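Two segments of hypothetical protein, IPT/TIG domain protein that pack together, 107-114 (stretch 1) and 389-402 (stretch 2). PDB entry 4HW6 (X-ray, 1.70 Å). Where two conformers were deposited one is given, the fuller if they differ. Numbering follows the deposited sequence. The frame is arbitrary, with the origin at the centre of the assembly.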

# COMPACT_ATOMS: atom_id res chain seq x y z
N TYR A 107 15.64 -9.79 -4.64
CA TYR A 107 14.28 -9.96 -5.09
C TYR A 107 13.79 -8.64 -5.66
O TYR A 107 14.15 -7.55 -5.18
N ASN A 108 12.93 -8.80 -6.65
CA ASN A 108 12.22 -7.69 -7.26
C ASN A 108 10.82 -7.57 -6.67
O ASN A 108 10.26 -8.54 -6.15
N TYR A 109 10.28 -6.36 -6.75
CA TYR A 109 8.90 -6.13 -6.40
C TYR A 109 8.11 -6.39 -7.63
O TYR A 109 8.53 -6.07 -8.74
N VAL A 110 6.93 -6.98 -7.45
CA VAL A 110 6.09 -7.31 -8.56
C VAL A 110 4.66 -6.90 -8.23
O VAL A 110 4.29 -6.77 -7.06
N VAL A 111 3.89 -6.65 -9.28
CA VAL A 111 2.47 -6.44 -9.14
C VAL A 111 1.79 -7.81 -9.26
O VAL A 111 2.12 -8.60 -10.16
N THR A 112 0.87 -8.10 -8.34
CA THR A 112 0.06 -9.30 -8.39
C THR A 112 -1.43 -8.91 -8.24
O THR A 112 -1.74 -7.74 -7.97
N THR A 113 -2.33 -9.87 -8.41
CA THR A 113 -3.76 -9.63 -8.18
C THR A 113 -4.18 -10.26 -6.86
O THR A 113 -4.00 -11.45 -6.66
N PHE A 114 -4.71 -9.42 -5.96
CA PHE A 114 -5.08 -9.82 -4.61
C PHE A 114 -6.57 -10.21 -4.50
O PHE A 114 -6.89 -11.29 -4.01
N GLY A 389 -3.74 -1.48 -19.25
CA GLY A 389 -4.05 -2.87 -19.47
C GLY A 389 -4.15 -3.58 -18.14
O GLY A 389 -4.33 -2.95 -17.10
N TYR A 390 -4.01 -4.89 -18.19
CA TYR A 390 -4.05 -5.75 -17.00
C TYR A 390 -3.00 -6.84 -17.13
O TYR A 390 -3.24 -7.92 -17.73
N VAL A 391 -1.82 -6.55 -16.59
CA VAL A 391 -0.68 -7.48 -16.63
C VAL A 391 0.02 -7.37 -15.30
O VAL A 391 0.37 -6.26 -14.86
N ASP A 392 0.22 -8.53 -14.68
CA ASP A 392 0.96 -8.65 -13.44
C ASP A 392 2.43 -8.86 -13.78
O ASP A 392 2.75 -9.30 -14.88
N GLY A 393 3.33 -8.53 -12.86
CA GLY A 393 4.75 -8.81 -13.06
C GLY A 393 5.61 -7.65 -12.58
O GLY A 393 5.19 -6.87 -11.72
N GLU A 394 6.79 -7.51 -13.20
CA GLU A 394 7.79 -6.54 -12.77
C GLU A 394 7.26 -5.13 -12.91
O GLU A 394 6.57 -4.81 -13.88
N LEU A 395 7.59 -4.27 -11.95
CA LEU A 395 6.88 -2.98 -11.78
C LEU A 395 6.83 -2.11 -13.02
O LEU A 395 5.79 -1.52 -13.31
N ARG A 396 7.97 -1.98 -13.70
CA ARG A 396 8.09 -1.04 -14.82
C ARG A 396 8.23 -1.74 -16.17
O ARG A 396 7.84 -1.19 -17.19
N SER A 397 8.79 -2.94 -16.20
CA SER A 397 9.02 -3.61 -17.50
C SER A 397 7.78 -4.34 -17.99
O SER A 397 7.60 -4.53 -19.20
N GLN A 398 6.90 -4.74 -17.08
CA GLN A 398 5.78 -5.64 -17.41
C GLN A 398 4.39 -5.15 -16.99
O GLN A 398 3.42 -5.25 -17.77
N ALA A 399 4.28 -4.66 -15.77
CA ALA A 399 2.98 -4.44 -15.16
C ALA A 399 2.19 -3.34 -15.86
O ALA A 399 2.75 -2.30 -16.26
N LEU A 400 0.88 -3.59 -15.94
CA LEU A 400 -0.10 -2.65 -16.49
C LEU A 400 -1.31 -2.57 -15.58
O LEU A 400 -1.81 -3.60 -15.07
N PHE A 401 -1.77 -1.34 -15.40
CA PHE A 401 -2.97 -1.03 -14.66
C PHE A 401 -3.95 -0.37 -15.62
O PHE A 401 -3.60 0.02 -16.73
N ASN A 402 -5.17 -0.16 -15.15
CA ASN A 402 -6.18 0.56 -15.94
C ASN A 402 -7.00 1.40 -14.98
O ASN A 402 -7.93 0.89 -14.33

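What brings the two stretches close enough for their side chains to meet? A short antiparallel bridge does, centred on V111 and G393. V111 N donates to G393 O at 2.8 Å, and G393 N returns a bond to V111 O at 3.0 Å. Glycine suits this position: at its backbone angles a CB would be jammed against the preceding carbonyl oxygen, and it would also clash with Q398 OE1. That oxygen instead accepts a hydrogen bond from E394 N, 3.0 Å from Q398 OE1, so the side chain of Q398 braces its own loop.

Which bump fills the main hollow? It is V111, buried and in the t rotamer, the residue of its stretch most covered by the other. Stretch 2 turns back after E394, with Q398 N and A399 N both bonded to E394 O, and this turn helps place L395, A399 and F401 around the valine's CG2 methyl. V111 CG2 lies 3.5 Å from A399 CB, 3.8 Å from L395 CD2 and 3.9 Å from F401 CZ. The small alanine points toward stretch 1 and leaves room for the methyl, while F401 (m) brings the end of its ring in obliquely.

How does L395 extend this apolar patch? Its CA-to-CB bond runs sideways, but with chi1 m and chi2 t the end of the side chain comes nearer to stretch 1. L395 CD2 meets V111, and the other methyl, L395 CD1, sits 3.8 Å from Y109 CB. The leucine thus covers the strand between these two alternate residues. The Y109 ring (chi1 m) leads away, so it is the base of the tyrosine that makes this contact.

What happens on the other face, where V110 and E394 lie? V110 (m) sets CG1 3.9 Å from E394 OE2, as the glutamate, with chi1 and chi2 both m, bends so that its end comes nearer to stretch 1. Water 1 fills a polar gap nearby: it donates to Y109 O at 2.8 Å and to E394 OE1 at 2.8 Å, and accepts from L395 N at 2.9 Å. N108 OD1 approaches E394 OE1 to 3.2 Å, but as two acceptors they form no hydrogen bond.

What closes the far end of the contact? T113 (m) points toward stretch 2, and its hydroxyl fits between two polar ends. T113 OG1 donates to D392 OD2 at 2.7 Å and lies 2.6 Å from Y390 OH, at the edge of the tyrosine ring. D392 (m) and Y390 (t) both start sideways, yet their ends reach in to meet the threonine.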

# COMPACT_ATOMS: atom_id res chain seq x y z
CB TYR A 107 13.37 -10.34 -3.91
CG TYR A 107 13.39 -9.30 -2.83
CD1 TYR A 107 14.37 -9.30 -1.86
CD2 TYR A 107 12.46 -8.26 -2.82
CE1 TYR A 107 14.41 -8.33 -0.88
CE2 TYR A 107 12.50 -7.29 -1.85
CZ TYR A 107 13.48 -7.32 -0.88
OH TYR A 107 13.53 -6.37 0.10
CB ASN A 108 12.10 -7.91 -8.75
CG ASN A 108 13.45 -7.90 -9.44
OD1 ASN A 108 13.68 -8.65 -10.38
ND2 ASN A 108 14.36 -7.04 -8.96
CB TYR A 109 8.73 -4.71 -5.91
CG TYR A 109 9.27 -4.51 -4.53
CD1 TYR A 109 10.64 -4.38 -4.32
CD2 TYR A 109 8.44 -4.49 -3.42
CE1 TYR A 109 11.16 -4.22 -3.05
CE2 TYR A 109 8.95 -4.33 -2.14
CZ TYR A 109 10.31 -4.19 -1.98
OH TYR A 109 10.84 -4.02 -0.73
CB VAL A 110 6.13 -8.83 -8.88
CG1 VAL A 110 7.50 -9.22 -9.40
CG2 VAL A 110 5.72 -9.65 -7.65
CB VAL A 111 1.89 -5.48 -10.20
CG1 VAL A 111 0.40 -5.28 -9.91
CG2 VAL A 111 2.62 -4.13 -10.24
CB THR A 112 0.43 -10.33 -7.31
OG1 THR A 112 0.43 -9.72 -6.01
CG2 THR A 112 1.77 -10.96 -7.60
CB THR A 113 -4.60 -10.17 -9.36
OG1 THR A 113 -4.17 -9.49 -10.56
CG2 THR A 113 -6.10 -9.92 -9.11
CB PHE A 114 -4.73 -8.67 -3.65
CG PHE A 114 -5.15 -8.90 -2.22
CD1 PHE A 114 -4.89 -10.10 -1.58
CD2 PHE A 114 -5.77 -7.89 -1.51
CE1 PHE A 114 -5.29 -10.30 -0.26
CE2 PHE A 114 -6.15 -8.08 -0.20
CZ PHE A 114 -5.92 -9.28 0.42
CB TYR A 390 -5.43 -6.36 -16.80
CG TYR A 390 -5.46 -7.39 -15.69
CD1 TYR A 390 -5.10 -7.05 -14.40
CD2 TYR A 390 -5.83 -8.72 -15.95
CE1 TYR A 390 -5.11 -7.99 -13.39
CE2 TYR A 390 -5.85 -9.67 -14.95
CZ TYR A 390 -5.49 -9.31 -13.66
OH TYR A 390 -5.52 -10.28 -12.67
CB VAL A 391 0.33 -7.16 -17.76
CG1 VAL A 391 1.51 -8.14 -17.74
CG2 VAL A 391 -0.36 -7.16 -19.13
CB ASP A 392 0.37 -9.79 -12.59
CG ASP A 392 -0.93 -9.38 -11.86
OD1 ASP A 392 -1.06 -8.21 -11.46
OD2 ASP A 392 -1.80 -10.23 -11.66
CB GLU A 394 9.07 -6.64 -13.61
CG GLU A 394 9.77 -7.99 -13.64
CD GLU A 394 10.47 -8.33 -12.34
OE1 GLU A 394 11.08 -7.41 -11.75
OE2 GLU A 394 10.43 -9.52 -11.93
CB LEU A 395 7.52 -2.17 -10.64
CG LEU A 395 7.47 -2.80 -9.26
CD1 LEU A 395 7.88 -1.78 -8.18
CD2 LEU A 395 6.11 -3.39 -8.93
CB ARG A 396 9.26 -0.08 -14.59
CG ARG A 396 9.12 0.89 -13.40
CD ARG A 396 8.08 1.95 -13.62
NE ARG A 396 8.33 2.69 -14.86
CZ ARG A 396 9.15 3.73 -14.99
NH1 ARG A 396 9.87 4.20 -13.96
NH2 ARG A 396 9.25 4.30 -16.18
CB SER A 397 10.21 -4.56 -17.42
OG SER A 397 10.00 -5.58 -16.46
CB GLN A 398 6.01 -7.02 -16.79
CG GLN A 398 7.26 -7.72 -17.31
CD GLN A 398 7.48 -9.10 -16.69
OE1 GLN A 398 7.17 -9.31 -15.51
NE2 GLN A 398 8.00 -10.03 -17.48
CB ALA A 399 3.11 -4.11 -13.70
CB LEU A 400 -0.55 -3.07 -17.90
CG LEU A 400 0.49 -2.85 -18.99
CD1 LEU A 400 0.12 -3.61 -20.27
CD2 LEU A 400 0.69 -1.35 -19.27
CB PHE A 401 -2.71 0.00 -13.58
CG PHE A 401 -1.72 -0.44 -12.52
CD1 PHE A 401 -2.11 -1.27 -11.49
CD2 PHE A 401 -0.42 0.03 -12.54
CE1 PHE A 401 -1.21 -1.66 -10.50
CE2 PHE A 401 0.48 -0.35 -11.55
CZ PHE A 401 0.08 -1.19 -10.53
CB ASN A 402 -7.08 -0.40 -16.73
CG ASN A 402 -7.94 0.30 -17.76
OD1 ASN A 402 -8.02 1.54 -17.77
ND2 ASN A 402 -8.56 -0.49 -18.66
O HOH W 1 10.12 -4.99 -10.78